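Long-range contacts in plasmin and fibronectin-binding protein A (Streptococcus pneumoniae, PDB 4MR0), which acts as a fibronectin-dependent surface adhesin and invasin, binding human fibronectin, plasmin, plasminogen and serum albumin: residues 153-158 with 175-180; 218-223 with 260-265; 469-474 with 497-502; 504-509 with 520-525. One frame throughout, in Å; residues are numbered along the deposited sequence.

Contact 1. Residues 153-158 with 175-180; sequences FPEGTY and NEKATI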
loop_
_atom_site.group_PDB
_atom_site.type_symbol
_atom_site.label_atom_id
_atom_site.label_comp_id
_atom_site.label_asym_id
_atom_site.label_seq_id
_atom_site.Cartn_x
_atom_site.Cartn_y
_atom_site.Cartn_z
ATOM N N PHE A 153 -6.203 -11.637 25.111
ATOM C CA PHE A 153 -5.720 -12.911 24.596
ATOM C C PHE A 153 -4.410 -13.297 25.282
ATOM O O PHE A 153 -3.372 -12.675 25.043
ATOM C CB PHE A 153 -5.449 -12.844 23.085
ATOM C CG PHE A 153 -6.687 -12.758 22.229
ATOM C CD1 PHE A 153 -7.429 -11.580 22.163
ATOM C CD2 PHE A 153 -7.084 -13.844 21.458
ATOM C CE1 PHE A 153 -8.552 -11.486 21.334
ATOM C CE2 PHE A 153 -8.204 -13.765 20.623
ATOM C CZ PHE A 153 -8.937 -12.586 20.561
ATOM N N PRO A 154 -4.445 -14.318 26.156
ATOM C CA PRO A 154 -3.242 -14.779 26.860
ATOM C C PRO A 154 -2.298 -15.464 25.869
ATOM O O PRO A 154 -2.677 -15.729 24.726
ATOM C CB PRO A 154 -3.797 -15.776 27.882
ATOM C CG PRO A 154 -5.181 -15.244 28.156
ATOM C CD PRO A 154 -5.660 -14.888 26.766
ATOM N N GLU A 155 -1.076 -15.755 26.304
ATOM C CA GLU A 155 -0.108 -16.431 25.449
ATOM C C GLU A 155 -0.756 -17.686 24.881
ATOM O O GLU A 155 -1.529 -18.357 25.569
ATOM C CB GLU A 155 1.127 -16.838 26.255
ATOM C CG GLU A 155 2.195 -17.516 25.418
ATOM C CD GLU A 155 3.338 -18.069 26.253
ATOM O OE1 GLU A 155 3.689 -17.439 27.277
ATOM O OE2 GLU A 155 3.895 -19.125 25.874
ATOM N N GLY A 156 -0.441 -18.006 23.629
ATOM C CA GLY A 156 -1.010 -19.190 23.012
ATOM C C GLY A 156 -1.232 -19.041 21.524
ATOM O O GLY A 156 -0.901 -18.015 20.936
ATOM N N THR A 157 -1.784 -20.080 20.907
ATOM C CA THR A 157 -2.072 -20.051 19.479
ATOM C C THR A 157 -3.556 -20.342 19.331
ATOM O O THR A 157 -4.029 -21.414 19.695
ATOM C CB THR A 157 -1.248 -21.096 18.717
ATOM O OG1 THR A 157 0.142 -20.861 18.958
ATOM C CG2 THR A 157 -1.506 -20.995 17.224
ATOM N N TYR A 158 -4.287 -19.368 18.803
ATOM C CA TYR A 158 -5.726 -19.489 18.645
ATOM C C TYR A 158 -6.149 -19.771 17.215
ATOM O O TYR A 158 -6.183 -18.876 16.377
ATOM C CB TYR A 158 -6.378 -18.206 19.148
ATOM C CG TYR A 158 -5.991 -17.895 20.575
ATOM C CD1 TYR A 158 -6.713 -18.427 21.641
ATOM C CD2 TYR A 158 -4.867 -17.119 20.858
ATOM C CE1 TYR A 158 -6.327 -18.197 22.956
ATOM C CE2 TYR A 158 -4.467 -16.884 22.174
ATOM C CZ TYR A 158 -5.204 -17.427 23.216
ATOM O OH TYR A 158 -4.820 -17.204 24.514
ATOM N N ASN A 175 -1.481 -10.807 23.968
ATOM C CA ASN A 175 -0.177 -10.962 24.579
ATOM C C ASN A 175 0.847 -11.016 23.452
ATOM O O ASN A 175 0.532 -11.394 22.321
ATOM C CB ASN A 175 -0.152 -12.260 25.397
ATOM C CG ASN A 175 1.178 -12.494 26.088
ATOM O OD1 ASN A 175 2.138 -12.979 25.481
ATOM N ND2 ASN A 175 1.245 -12.138 27.364
ATOM N N GLU A 176 2.076 -10.630 23.763
ATOM C CA GLU A 176 3.145 -10.640 22.780
ATOM C C GLU A 176 3.305 -12.038 22.187
ATOM O O GLU A 176 3.631 -12.194 21.006
ATOM C CB GLU A 176 4.443 -10.187 23.447
ATOM C CG GLU A 176 4.314 -10.025 24.964
ATOM C CD GLU A 176 3.373 -8.888 25.368
ATOM O OE1 GLU A 176 2.375 -9.154 26.079
ATOM O OE2 GLU A 176 3.637 -7.727 24.976
ATOM N N LYS A 177 3.068 -13.058 23.004
ATOM C CA LYS A 177 3.199 -14.430 22.538
ATOM C C LYS A 177 1.867 -15.065 22.163
ATOM O O LYS A 177 1.736 -16.292 22.127
ATOM C CB LYS A 177 3.926 -15.281 23.586
ATOM C CG LYS A 177 5.341 -14.783 23.869
ATOM C CD LYS A 177 6.298 -15.929 24.184
ATOM C CE LYS A 177 6.057 -16.516 25.567
ATOM N NZ LYS A 177 6.510 -15.588 26.642
ATOM N N ALA A 178 0.873 -14.221 21.891
ATOM C CA ALA A 178 -0.436 -14.702 21.470
ATOM C C ALA A 178 -0.441 -14.642 19.946
ATOM O O ALA A 178 -0.094 -13.611 19.353
ATOM C CB ALA A 178 -1.542 -13.818 22.037
ATOM N N THR A 179 -0.803 -15.755 19.316
ATOM C CA THR A 179 -0.860 -15.836 17.861
ATOM C C THR A 179 -2.234 -16.311 17.392
ATOM O O THR A 179 -2.753 -17.319 17.873
ATOM C CB THR A 179 0.196 -16.831 17.299
ATOM O OG1 THR A 179 1.514 -16.333 17.553
ATOM C CG2 THR A 179 0.011 -17.013 15.800
ATOM N N ILE A 180 -2.825 -15.581 16.456
ATOM C CA ILE A 180 -4.108 -15.982 15.915
ATOM C C ILE A 180 -3.778 -16.753 14.643
ATOM O O ILE A 180 -3.164 -16.211 13.722
ATOM C CB ILE A 180 -4.988 -14.746 15.640
ATOM C CG1 ILE A 180 -5.396 -14.132 16.985
ATOM C CG2 ILE A 180 -6.220 -15.134 14.832
ATOM C CD1 ILE A 180 -6.284 -12.932 16.881
#
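Phe153, Tyr158 and Ala178 meet on the buried side of a short parallel strand pair, 156-158 with 178-180, from successive coils of this adhesin's parallel beta-helix. The strands are drawn tightly together beside these buried side chains, Tyr158 N bonding to Thr179 O at 2.7 Å and Thr179 N to Gly156 O at 2.8 Å. Ala178 CB sits at the edge of the Tyr158 ring, 4.2 Å from CE2, and touches Phe153 CB as well. Phe153 CD2 stands over one face of the same tyrosine, offset toward the rim, while Ile135 of helix 132-143 packs on both aromatic side chains. The tyrosine is tethered at its far end, its OH donating to Pro154 O over 2.6 Å.

On the solvent side, the exposed Glu155 and Lys177 run side by side and point the same way, the glutamate extended with CG anti to the backbone N (chi1 -178°), the lysine bent at each torsion beyond CG. Their salt bridge is long, Glu155 OE1 to Lys177 NZ 3.4 Å, with Glu155 CG lying 3.4 Å from Lys177 CB. An Asx turn precedes the strand: Asn175 OD1 accepts from Lys177 N at 2.6 Å, and Asn175 ND2 bonds to Tyr152 OH. Between the two zones, Gly156 N donates almost straight to Lys177 O at 3.2 Å, approaching from above the plane of that carbonyl.

Contact 2. Residues 218-223 with 260-265; sequences GGTIDM and TFKDSY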
loop_
_atom_site.group_PDB
_atom_site.type_symbol
_atom_site.label_atom_id
_atom_site.label_comp_id
_atom_site.label_asym_id
_atom_site.label_seq_id
_atom_site.Cartn_x
_atom_site.Cartn_y
_atom_site.Cartn_z
ATOM N N GLY A 218 -1.359 -5.784 19.598
ATOM C CA GLY A 218 -0.515 -6.879 20.044
ATOM C C GLY A 218 -0.600 -8.224 19.355
ATOM O O GLY A 218 -1.507 -8.496 18.560
ATOM N N GLY A 219 0.379 -9.069 19.666
ATOM C CA GLY A 219 0.419 -10.407 19.115
ATOM C C GLY A 219 0.799 -10.556 17.654
ATOM O O GLY A 219 1.361 -9.661 17.011
ATOM N N THR A 220 0.461 -11.724 17.128
ATOM C CA THR A 220 0.747 -12.074 15.754
ATOM C C THR A 220 -0.513 -12.637 15.127
ATOM O O THR A 220 -1.361 -13.206 15.826
ATOM C CB THR A 220 1.839 -13.175 15.692
ATOM O OG1 THR A 220 3.062 -12.677 16.252
ATOM C CG2 THR A 220 2.074 -13.631 14.258
ATOM N N ILE A 221 -0.651 -12.443 13.822
ATOM C CA ILE A 221 -1.767 -13.016 13.084
ATOM C C ILE A 221 -1.072 -13.792 11.979
ATOM O O ILE A 221 -0.459 -13.200 11.101
ATOM C CB ILE A 221 -2.690 -11.953 12.447
ATOM C CG1 ILE A 221 -3.395 -11.147 13.538
ATOM C CG2 ILE A 221 -3.729 -12.636 11.560
ATOM C CD1 ILE A 221 -4.327 -10.045 12.998
ATOM N N ASP A 222 -1.122 -15.118 12.065
ATOM C CA ASP A 222 -0.502 -15.976 11.065
ATOM C C ASP A 222 -1.556 -16.200 9.991
ATOM O O ASP A 222 -2.480 -16.988 10.166
ATOM C CB ASP A 222 -0.117 -17.317 11.695
ATOM C CG ASP A 222 0.731 -18.181 10.779
ATOM O OD1 ASP A 222 0.650 -18.003 9.550
ATOM O OD2 ASP A 222 1.471 -19.051 11.291
ATOM N N MET A 223 -1.425 -15.511 8.874
ATOM C CA MET A 223 -2.403 -15.662 7.819
ATOM C C MET A 223 -2.283 -17.040 7.160
ATOM O O MET A 223 -3.070 -17.397 6.278
ATOM C CB MET A 223 -2.248 -14.510 6.834
ATOM C CG MET A 223 -2.522 -13.156 7.496
ATOM S SD MET A 223 -2.299 -11.680 6.431
ATOM C CE MET A 223 -0.403 -11.507 6.640
ATOM N N THR A 260 2.040 -8.310 14.334
ATOM C CA THR A 260 2.940 -8.913 13.363
ATOM C C THR A 260 2.075 -9.760 12.429
ATOM O O THR A 260 1.474 -10.735 12.863
ATOM C CB THR A 260 3.989 -9.817 14.060
ATOM O OG1 THR A 260 4.807 -9.014 14.915
ATOM C CG2 THR A 260 4.878 -10.506 13.030
ATOM N N PHE A 261 2.003 -9.374 11.160
ATOM C CA PHE A 261 1.212 -10.102 10.166
ATOM C C PHE A 261 2.126 -11.004 9.353
ATOM O O PHE A 261 3.074 -10.529 8.729
ATOM C CB PHE A 261 0.517 -9.132 9.215
ATOM C CG PHE A 261 -0.403 -8.171 9.896
ATOM C CD1 PHE A 261 0.094 -7.019 10.503
ATOM C CD2 PHE A 261 -1.777 -8.398 9.895
ATOM C CE1 PHE A 261 -0.766 -6.107 11.101
ATOM C CE2 PHE A 261 -2.649 -7.496 10.490
ATOM C CZ PHE A 261 -2.140 -6.339 11.092
ATOM N N LYS A 262 1.827 -12.299 9.330
ATOM C CA LYS A 262 2.673 -13.237 8.607
ATOM C C LYS A 262 2.040 -14.056 7.495
ATOM O O LYS A 262 0.907 -14.530 7.604
ATOM C CB LYS A 262 3.297 -14.241 9.579
ATOM C CG LYS A 262 4.162 -13.666 10.677
ATOM C CD LYS A 262 4.751 -14.808 11.501
ATOM C CE LYS A 262 5.633 -14.298 12.632
ATOM N NZ LYS A 262 6.249 -15.434 13.378
ATOM N N ASP A 263 2.821 -14.232 6.438
ATOM C CA ASP A 263 2.474 -15.077 5.305
ATOM C C ASP A 263 1.089 -15.027 4.685
ATOM O O ASP A 263 0.305 -15.972 4.791
ATOM C CB ASP A 263 2.800 -16.524 5.687
ATOM C CG ASP A 263 4.191 -16.657 6.272
ATOM O OD1 ASP A 263 5.146 -16.200 5.611
ATOM O OD2 ASP A 263 4.332 -17.205 7.389
ATOM N N SER A 264 0.804 -13.926 4.008
ATOM C CA SER A 264 -0.461 -13.764 3.322
ATOM C C SER A 264 -0.383 -14.637 2.068
ATOM O O SER A 264 0.653 -14.679 1.410
ATOM C CB SER A 264 -0.630 -12.296 2.920
ATOM O OG SER A 264 -1.704 -12.139 2.016
ATOM N N TYR A 265 -1.454 -15.356 1.747
ATOM C CA TYR A 265 -1.453 -16.170 0.531
ATOM C C TYR A 265 -1.972 -15.264 -0.577
ATOM O O TYR A 265 -3.185 -15.057 -0.694
ATOM C CB TYR A 265 -2.371 -17.388 0.671
ATOM C CG TYR A 265 -2.450 -18.231 -0.592
ATOM C CD1 TYR A 265 -1.297 -18.788 -1.152
ATOM C CD2 TYR A 265 -3.673 -18.479 -1.220
ATOM C CE1 TYR A 265 -1.357 -19.571 -2.305
ATOM C CE2 TYR A 265 -3.746 -19.264 -2.373
ATOM C CZ TYR A 265 -2.582 -19.804 -2.908
ATOM O OH TYR A 265 -2.634 -20.576 -4.045
HETATM O O HOH W 1 2.806 -19.069 8.363
#
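The ring of Phe261 and the side chain of Ile221 lie side by side and point the same way, Ile221 CD1 standing obliquely 4.0 Å from Phe261 CE2. The ring also stacks with Phe285, and Ala245 and Phe246 of strand 243-252 pack against both Ile221 and Phe261. Met223 meets the root of the phenylalanine: its chain bends at the last torsion (chi3 -83°), placing CE 3.6 Å from Phe261 CB, with Ser264 CB 3.8 Å from the same methyl. The carboxylates of Asp222 and Asp263 come near each other, Asp222 OD1 4.3 Å from Asp263 OD2. A water lies between them, 2.7 Å from Asp222 OD1 and 2.6 Å from Asp263 OD2, and probably eases the repulsion. Asn224 N also bonds Asp222 OD1, and Ser339 and Ser342 hold Asp263 OD1. Strands 220-222 and 260-265 are parallel neighbours in the beta-helix, the second lying in its first PbH1 repeat. On the face of Thr220, Asp222 and Lys262, the Thr220 side chain crosses the extended lysine at a slant, its CG2 4.0 Å from Lys262 CE, and Thr220 OG1 stands 3.7 Å from Thr260 CB. The hydroxyl of Thr260 is taken by Arg284 NE.

Contact 3. Residues 469-474 with 497-502; sequences NVINNN and NSIFGG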
loop_
_atom_site.group_PDB
_atom_site.type_symbol
_atom_site.label_atom_id
_atom_site.label_comp_id
_atom_site.label_asym_id
_atom_site.label_seq_id
_atom_site.Cartn_x
_atom_site.Cartn_y
_atom_site.Cartn_z
ATOM N N ASN A 469 13.510 14.665 -0.787
ATOM C CA ASN A 469 13.704 13.228 -0.739
ATOM C C ASN A 469 15.181 12.954 -1.001
ATOM O O ASN A 469 15.857 13.733 -1.684
ATOM C CB ASN A 469 12.866 12.532 -1.808
ATOM C CG ASN A 469 11.387 12.733 -1.605
ATOM O OD1 ASN A 469 10.783 13.632 -2.189
ATOM N ND2 ASN A 469 10.795 11.903 -0.767
ATOM N N VAL A 470 15.674 11.848 -0.459
ATOM C CA VAL A 470 17.064 11.462 -0.652
ATOM C C VAL A 470 17.114 10.110 -1.346
ATOM O O VAL A 470 16.662 9.100 -0.803
ATOM C CB VAL A 470 17.816 11.359 0.691
ATOM C CG1 VAL A 470 19.227 10.825 0.457
ATOM C CG2 VAL A 470 17.870 12.721 1.361
ATOM N N ILE A 471 17.664 10.099 -2.553
ATOM C CA ILE A 471 17.771 8.879 -3.324
ATOM C C ILE A 471 19.223 8.417 -3.433
ATOM O O ILE A 471 20.067 9.115 -3.991
ATOM C CB ILE A 471 17.200 9.084 -4.741
ATOM C CG1 ILE A 471 15.718 9.464 -4.645
ATOM C CG2 ILE A 471 17.389 7.814 -5.578
ATOM C CD1 ILE A 471 15.047 9.716 -5.990
ATOM N N ASN A 472 19.505 7.244 -2.879
ATOM C CA ASN A 472 20.843 6.668 -2.939
ATOM C C ASN A 472 20.794 5.484 -3.901
ATOM O O ASN A 472 20.487 4.358 -3.505
ATOM C CB ASN A 472 21.287 6.194 -1.553
ATOM C CG ASN A 472 21.339 7.320 -0.544
ATOM O OD1 ASN A 472 21.990 8.339 -0.774
ATOM N ND2 ASN A 472 20.657 7.142 0.583
ATOM N N ASN A 473 21.080 5.749 -5.169
ATOM C CA ASN A 473 21.056 4.704 -6.178
ATOM C C ASN A 473 22.461 4.240 -6.566
ATOM O O ASN A 473 23.180 4.944 -7.279
ATOM C CB ASN A 473 20.319 5.196 -7.432
ATOM C CG ASN A 473 19.994 4.065 -8.399
ATOM O OD1 ASN A 473 20.568 2.978 -8.313
ATOM N ND2 ASN A 473 19.076 4.319 -9.326
ATOM N N ASN A 474 22.859 3.064 -6.085
ATOM C CA ASN A 474 24.170 2.524 -6.438
ATOM C C ASN A 474 24.044 1.244 -7.246
ATOM O O ASN A 474 24.908 0.366 -7.179
ATOM C CB ASN A 474 25.038 2.265 -5.202
ATOM C CG ASN A 474 24.230 2.001 -3.961
ATOM O OD1 ASN A 474 23.934 2.920 -3.194
ATOM N ND2 ASN A 474 23.857 0.744 -3.753
ATOM N N ASN A 497 15.546 17.944 -3.680
ATOM C CA ASN A 497 15.738 16.510 -3.591
ATOM C C ASN A 497 17.229 16.243 -3.810
ATOM O O ASN A 497 17.891 16.975 -4.553
ATOM C CB ASN A 497 14.907 15.795 -4.664
ATOM C CG ASN A 497 13.407 15.975 -4.464
ATOM O OD1 ASN A 497 12.815 15.383 -3.563
ATOM N ND2 ASN A 497 12.790 16.801 -5.303
ATOM N N SER A 498 17.756 15.213 -3.148
ATOM C CA SER A 498 19.160 14.838 -3.293
ATOM C C SER A 498 19.242 13.466 -3.962
ATOM O O SER A 498 18.692 12.486 -3.458
ATOM C CB SER A 498 19.859 14.781 -1.929
ATOM O OG SER A 498 20.010 16.071 -1.362
ATOM N N ILE A 499 19.929 13.400 -5.096
ATOM C CA ILE A 499 20.070 12.147 -5.826
ATOM C C ILE A 499 21.530 11.712 -5.960
ATOM O O ILE A 499 22.326 12.378 -6.627
ATOM C CB ILE A 499 19.451 12.265 -7.231
ATOM C CG1 ILE A 499 17.994 12.722 -7.113
ATOM C CG2 ILE A 499 19.533 10.925 -7.950
ATOM C CD1 ILE A 499 17.291 12.903 -8.438
ATOM N N PHE A 500 21.872 10.590 -5.327
ATOM C CA PHE A 500 23.236 10.060 -5.376
ATOM C C PHE A 500 23.329 8.804 -6.241
ATOM O O PHE A 500 22.945 7.718 -5.799
ATOM C CB PHE A 500 23.740 9.689 -3.975
ATOM C CG PHE A 500 23.806 10.837 -3.010
ATOM C CD1 PHE A 500 22.649 11.345 -2.426
ATOM C CD2 PHE A 500 25.036 11.388 -2.649
ATOM C CE1 PHE A 500 22.716 12.389 -1.495
ATOM C CE2 PHE A 500 25.114 12.429 -1.723
ATOM C CZ PHE A 500 23.950 12.928 -1.142
ATOM N N GLY A 501 23.830 8.942 -7.464
ATOM C CA GLY A 501 23.983 7.780 -8.324
ATOM C C GLY A 501 22.914 7.543 -9.369
ATOM O O GLY A 501 21.815 8.093 -9.299
ATOM N N GLY A 502 23.248 6.712 -10.349
ATOM C CA GLY A 502 22.308 6.401 -11.407
ATOM C C GLY A 502 22.676 7.030 -12.733
ATOM O O GLY A 502 23.819 7.437 -12.949
HETATM O O HOH W 2 24.713 3.948 -9.336
#
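Asn469 and Asn497 lie side by side with their amide groups pointing the same way and nearly coplanar, the two planes only 11° apart. In both, CG lies anti to the carbonyl carbon, which starts the two side chains off in the same direction. Asn497 OD1 accepts from Asn469 N at 3.0 Å, the donor tilted out of the carbonyl plane, while Asn497 ND2 bonds to Val466 O. The amide of Asn497 thus ties its own coil to the backbone of the preceding one at two points.

On the same buried side, Ile471 and Ile499 are stacked in register, Ile471 CD1 being 4.4 Å from Ile499 CG1, and both lie against Ile483. Such in-register rows of like residues, asparagines at a turn and aliphatics within, are characteristic of the parallel beta-helix; the segments belong to the fourth and fifth PbH1 repeats, and strands 470-473 and 498-500 run almost parallel.

The outer face is built differently. Asn472 and Phe500 also run alongside each other, but their planes are turned 49° apart, and Asn472 OD1 comes to 3.5 Å from Phe500 CD1 at an oblique approach. Asn472 ND2 is held by Asn439 OD1. Val470 CG1 reaches the ring too, 4.3 Å from Phe500 CE1, while Ile471 O lies at its edge in the ring plane. Tyr523 stacks on Phe500 from the next coil. At the strand ends, Asn473 O is 3.1 Å from Gly501 CA in a CH...O contact and accepts from a water at 2.8 Å, which makes a weak bond with Gly502 N.

Contact 4. Residues 504-509 with 520-525; sequences EGIVIE and NQFYNL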
loop_
_atom_site.group_PDB
_atom_site.type_symbol
_atom_site.label_atom_id
_atom_site.label_comp_id
_atom_site.label_asym_id
_atom_site.label_seq_id
_atom_site.Cartn_x
_atom_site.Cartn_y
_atom_site.Cartn_z
ATOM N N GLU A 504 19.904 9.053 -15.223
ATOM C CA GLU A 504 19.143 10.298 -15.261
ATOM C C GLU A 504 18.642 10.595 -13.854
ATOM O O GLU A 504 18.377 9.678 -13.076
ATOM C CB GLU A 504 17.953 10.174 -16.215
ATOM C CG GLU A 504 18.348 9.901 -17.655
ATOM C CD GLU A 504 17.692 8.651 -18.211
ATOM O OE1 GLU A 504 17.821 7.578 -17.578
ATOM O OE2 GLU A 504 17.053 8.740 -19.284
ATOM N N GLY A 505 18.531 11.875 -13.523
ATOM C CA GLY A 505 18.055 12.240 -12.206
ATOM C C GLY A 505 16.551 12.416 -12.237
ATOM O O GLY A 505 15.798 11.529 -11.830
ATOM N N ILE A 506 16.115 13.566 -12.739
ATOM C CA ILE A 506 14.698 13.882 -12.832
ATOM C C ILE A 506 14.246 14.030 -14.279
ATOM O O ILE A 506 14.909 14.683 -15.088
ATOM C CB ILE A 506 14.375 15.201 -12.093
ATOM C CG1 ILE A 506 14.678 15.046 -10.603
ATOM C CG2 ILE A 506 12.914 15.590 -12.317
ATOM C CD1 ILE A 506 14.754 16.366 -9.852
ATOM N N VAL A 507 13.113 13.416 -14.600
ATOM C CA VAL A 507 12.549 13.516 -15.934
ATOM C C VAL A 507 11.133 14.050 -15.812
ATOM O O VAL A 507 10.297 13.461 -15.127
ATOM C CB VAL A 507 12.488 12.145 -16.656
ATOM C CG1 VAL A 507 11.770 12.307 -17.993
ATOM C CG2 VAL A 507 13.892 11.595 -16.874
ATOM N N ILE A 508 10.878 15.186 -16.452
ATOM C CA ILE A 508 9.555 15.793 -16.448
ATOM C C ILE A 508 9.130 15.781 -17.908
ATOM O O ILE A 508 9.715 16.472 -18.747
ATOM C CB ILE A 508 9.598 17.228 -15.897
ATOM C CG1 ILE A 508 9.951 17.181 -14.409
ATOM C CG2 ILE A 508 8.251 17.913 -16.099
ATOM C CD1 ILE A 508 10.068 18.549 -13.763
ATOM N N GLU A 509 8.112 14.980 -18.201
ATOM C CA GLU A 509 7.641 14.806 -19.564
ATOM C C GLU A 509 6.174 15.118 -19.797
ATOM O O GLU A 509 5.303 14.600 -19.103
ATOM C CB GLU A 509 7.922 13.363 -19.991
ATOM C CG GLU A 509 7.482 13.012 -21.397
ATOM C CD GLU A 509 7.791 11.563 -21.748
ATOM O OE1 GLU A 509 8.610 10.934 -21.036
ATOM O OE2 GLU A 509 7.224 11.061 -22.742
ATOM N N ASN A 520 17.625 21.156 -6.604
ATOM C CA ASN A 520 17.768 19.740 -6.321
ATOM C C ASN A 520 19.282 19.525 -6.389
ATOM O O ASN A 520 19.992 20.341 -6.975
ATOM C CB ASN A 520 17.052 18.919 -7.389
ATOM C CG ASN A 520 15.547 19.107 -7.352
ATOM O OD1 ASN A 520 14.865 18.590 -6.466
ATOM N ND2 ASN A 520 15.020 19.859 -8.311
ATOM N N GLN A 521 19.775 18.460 -5.770
ATOM C CA GLN A 521 21.205 18.159 -5.774
ATOM C C GLN A 521 21.474 16.821 -6.455
ATOM O O GLN A 521 20.717 15.861 -6.284
ATOM C CB GLN A 521 21.744 18.142 -4.341
ATOM C CG GLN A 521 22.008 19.527 -3.763
ATOM C CD GLN A 521 22.262 19.494 -2.264
ATOM O OE1 GLN A 521 23.006 18.645 -1.763
ATOM N NE2 GLN A 521 21.650 20.429 -1.539
ATOM N N PHE A 522 22.552 16.761 -7.232
ATOM C CA PHE A 522 22.905 15.543 -7.958
ATOM C C PHE A 522 24.369 15.179 -7.751
ATOM O O PHE A 522 25.244 16.041 -7.809
ATOM C CB PHE A 522 22.632 15.735 -9.453
ATOM C CG PHE A 522 21.247 16.237 -9.758
ATOM C CD1 PHE A 522 20.188 15.352 -9.914
ATOM C CD2 PHE A 522 21.003 17.599 -9.867
ATOM C CE1 PHE A 522 18.900 15.821 -10.184
ATOM C CE2 PHE A 522 19.723 18.080 -10.136
ATOM C CZ PHE A 522 18.668 17.190 -10.291
ATOM N N TYR A 523 24.629 13.898 -7.519
ATOM C CA TYR A 523 25.988 13.420 -7.293
ATOM C C TYR A 523 26.249 12.109 -8.018
ATOM O O TYR A 523 25.427 11.191 -7.987
ATOM C CB TYR A 523 26.232 13.192 -5.804
ATOM C CG TYR A 523 25.951 14.390 -4.937
ATOM C CD1 TYR A 523 26.904 15.391 -4.768
ATOM C CD2 TYR A 523 24.724 14.525 -4.286
ATOM C CE1 TYR A 523 26.644 16.499 -3.964
ATOM C CE2 TYR A 523 24.454 15.627 -3.486
ATOM C CZ TYR A 523 25.415 16.609 -3.328
ATOM O OH TYR A 523 25.148 17.703 -2.540
ATOM N N ASN A 524 27.402 12.030 -8.668
ATOM C CA ASN A 524 27.809 10.828 -9.371
ATOM C C ASN A 524 26.765 10.243 -10.321
ATOM O O ASN A 524 26.542 9.030 -10.333
ATOM C CB ASN A 524 28.226 9.774 -8.342
ATOM C CG ASN A 524 29.203 10.323 -7.313
ATOM O OD1 ASN A 524 30.298 10.772 -7.656
ATOM N ND2 ASN A 524 28.807 10.297 -6.045
ATOM N N LEU A 525 26.125 11.101 -11.111
ATOM C CA LEU A 525 25.137 10.645 -12.084
ATOM C C LEU A 525 25.825 10.535 -13.438
ATOM O O LEU A 525 26.687 11.348 -13.765
ATOM C CB LEU A 525 23.960 11.625 -12.180
ATOM C CG LEU A 525 22.752 11.378 -11.268
ATOM C CD1 LEU A 525 23.166 11.490 -9.814
ATOM C CD2 LEU A 525 21.662 12.389 -11.585
#
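Ile506 and Asn520 meet by van der Waals contact, their side chains crossing at about a right angle. The isoleucine has CG1 beside the backbone N and CD1 anti to CA (chi2 165°), and this terminal methyl does the touching: Ile506 CD1 is 3.8 Å from both CG and ND2 of Asn520. The same methyl approaches Phe522 at the ring edge, near its plane, 4.0 Å from CZ and 4.2 Å from CE1. Ile499 packs on both Ile506 and Phe522 and so joins this apolar cluster.

A second kind of contact sets side chains against bare backbone. Gly505 has no side chain, and Leu525 CD2 comes to 3.7 Å from its CA, while the same CA approaches the Phe522 ring obliquely, 4.2 Å from CE1. Leu525 CD2 also grazes Glu504 C at 4.2 Å.

These meetings run across the interior of the parallel beta-helix: strand 506-509 belongs to one face of the solenoid and strand 515-523 to another, and the chain turns from one face to the other between them. Accordingly, no hydrogen bond links the two segments. The Asn520 amide and the Ile506 backbone find their partners elsewhere. Asn520 OD1 accepts from Asn497 N and Asn520 ND2 donates to Val494 O, two bonds to strand 490-500 that fix the amide whose CG and ND2 meet Ile506 CD1. The backbone of Ile506 bonds to Tyr529 and Ser531 on the following coil. The Phe522 ring also stacks with Tyr529.

The four contacts sample two regions of one beta-helix, following each other along the chain. Contacts 1 and 2 are neighbours, centres 12 Å apart, and continue into each other through probable hydrogen bonds from Ile180 N to Thr220 O (2.9 Å) and from Asp222 N to Ile180 O (2.8 Å). Contacts 3 and 4 lie closer still, about 8 Å between centres, joined by a probable bond from Gln521 N to Asn497 O (2.7 Å). Between the two pairs the solenoid runs on: centres of contacts 2 and 3 are about 33 Å apart, those of 1 and 4 about 49 Å. A bound manganese ion lies about 8 Å from the Asp263 side chain of contact 2.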